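Side-chain contact in chitinase (Chromobacterium violaceum, PDB 4TXG), which probably hydrolyses the glycosidic bonds of chitin, as a glycoside hydrolase of family 18: residues F661-F666 with S764-Y769. Residues are numbered along the deposited sequence; the frame is centred on the assembly and turned at random.
Sequences FSLGGF and SGPSHY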
# COMPACT_ATOMS: atom_id res chain seq x y z
N PHE A 661 14.56 -20.24 8.55
CA PHE A 661 13.76 -19.66 9.62
C PHE A 661 12.37 -19.30 9.11
O PHE A 661 12.25 -18.70 8.04
CB PHE A 661 14.39 -18.38 10.18
CG PHE A 661 15.71 -18.58 10.86
CD1 PHE A 661 16.88 -18.71 10.13
CD2 PHE A 661 15.78 -18.58 12.25
CE1 PHE A 661 18.09 -18.87 10.76
CE2 PHE A 661 17.00 -18.74 12.88
CZ PHE A 661 18.16 -18.89 12.14
N SER A 662 11.34 -19.60 9.89
CA SER A 662 10.01 -19.09 9.55
C SER A 662 9.08 -19.01 10.75
O SER A 662 9.12 -19.86 11.64
CB SER A 662 9.36 -19.94 8.45
OG SER A 662 9.30 -21.30 8.83
N LEU A 663 8.25 -17.97 10.76
CA LEU A 663 7.17 -17.85 11.74
C LEU A 663 5.89 -18.41 11.14
O LEU A 663 5.57 -18.11 9.99
CB LEU A 663 6.96 -16.38 12.15
CG LEU A 663 8.10 -15.69 12.88
CD1 LEU A 663 7.77 -14.23 13.15
CD2 LEU A 663 8.38 -16.44 14.19
N GLY A 664 5.17 -19.21 11.92
CA GLY A 664 3.93 -19.80 11.44
C GLY A 664 3.03 -20.20 12.60
O GLY A 664 3.29 -19.83 13.74
N GLY A 665 1.96 -20.94 12.31
CA GLY A 665 1.02 -21.31 13.35
C GLY A 665 0.29 -20.12 13.94
O GLY A 665 0.01 -20.07 15.14
N PHE A 666 -0.02 -19.15 13.09
CA PHE A 666 -0.81 -17.99 13.53
C PHE A 666 -2.27 -18.39 13.75
O PHE A 666 -2.82 -19.17 12.98
CB PHE A 666 -0.75 -16.87 12.49
CG PHE A 666 0.56 -16.12 12.46
CD1 PHE A 666 0.75 -14.99 13.25
CD2 PHE A 666 1.59 -16.53 11.62
CE1 PHE A 666 1.94 -14.28 13.22
CE2 PHE A 666 2.79 -15.82 11.58
CZ PHE A 666 2.97 -14.70 12.38
N SER A 764 6.49 -7.74 9.62
CA SER A 764 6.78 -8.56 8.45
C SER A 764 8.19 -9.11 8.61
O SER A 764 8.90 -8.75 9.56
CB SER A 764 6.64 -7.76 7.15
OG SER A 764 7.57 -6.70 7.07
N GLY A 765 8.60 -9.98 7.71
CA GLY A 765 9.88 -10.65 7.85
C GLY A 765 9.78 -11.79 8.86
O GLY A 765 8.88 -12.63 8.75
N PRO A 766 10.70 -11.85 9.83
CA PRO A 766 11.89 -11.01 10.04
C PRO A 766 12.91 -11.14 8.89
O PRO A 766 12.63 -11.79 7.88
CB PRO A 766 12.48 -11.56 11.35
CG PRO A 766 11.34 -12.24 12.04
CD PRO A 766 10.50 -12.82 10.93
N SER A 767 14.07 -10.52 9.06
CA SER A 767 15.09 -10.57 8.02
C SER A 767 16.47 -10.40 8.62
O SER A 767 16.61 -10.14 9.82
CB SER A 767 14.85 -9.48 6.96
OG SER A 767 14.94 -8.20 7.56
N HIS A 768 17.49 -10.57 7.78
CA HIS A 768 18.89 -10.34 8.16
C HIS A 768 19.34 -11.30 9.25
O HIS A 768 19.84 -10.90 10.31
CB HIS A 768 19.10 -8.89 8.58
CG HIS A 768 18.56 -7.90 7.59
ND1 HIS A 768 18.07 -6.67 7.95
CD2 HIS A 768 18.41 -7.99 6.24
CE1 HIS A 768 17.66 -6.02 6.87
NE2 HIS A 768 17.85 -6.81 5.82
N TYR A 769 19.17 -12.59 8.97
CA TYR A 769 19.53 -13.65 9.89
C TYR A 769 21.03 -13.91 9.94
O TYR A 769 21.71 -13.86 8.91
CB TYR A 769 18.82 -14.96 9.51
CG TYR A 769 17.32 -14.91 9.65
CD1 TYR A 769 16.51 -14.49 8.59
CD2 TYR A 769 16.70 -15.32 10.82
CE1 TYR A 769 15.13 -14.45 8.72
CE2 TYR A 769 15.34 -15.27 10.96
CZ TYR A 769 14.56 -14.84 9.91
OH TYR A 769 13.19 -14.81 10.05
O HOH W 1 9.10 -15.48 9.08
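A single water spans Leu663 and Gly765: it accepts the N-H of Leu663, its oxygen 3.1 Å from that N, and donates to Gly765 O at 2.9 Å. The water thus supplies a partner to two backbone groups too far apart to bond to each other directly, one in strand 659-664 and one in the loop before strand 767-773. Gly765 has a positive phi (79°), and with its backbone so turned a side chain would collide with the carbonyl oxygen of Ser764, which favours glycine here. The peptide bond that follows is cis, a form that proline tolerates far better than other residues, and it probably helps turn the chain into strand 767-773. The CD corner of the Pro766 ring meets Leu663 CD1 at 3.8 Å, the two side chains crossing at about a right angle; a branched aliphatic and a rigid ring make a compact apolar patch beside the water. Further along, Phe661 and Tyr769 form an offset stack, with centroids 4.3 Å apart and planes inclined by 20°. The side chains run past each other in opposite directions, which brings the phenol's CE2 within 3.3 Å of Phe661 CG and sets Tyr769 CD2 over one face of the phenylalanine ring, toward its rim. Both residues set CG anti to the carbonyl carbon (chi1 near -65°), and with both CB atoms aimed across the gap the two flat, wide rings overlap, bridging CA atoms of Phe661 and Tyr769 that stand 8.3 Å apart. Ile780 touches both rings, extending the apolar layer. Strand 659-664 is outermost in an antiparallel sheet and strand 767-773 belongs to a separate mixed sheet; side chains meeting between two such sheets are as expected for the inner face of a beta-sandwich, here toward its edge.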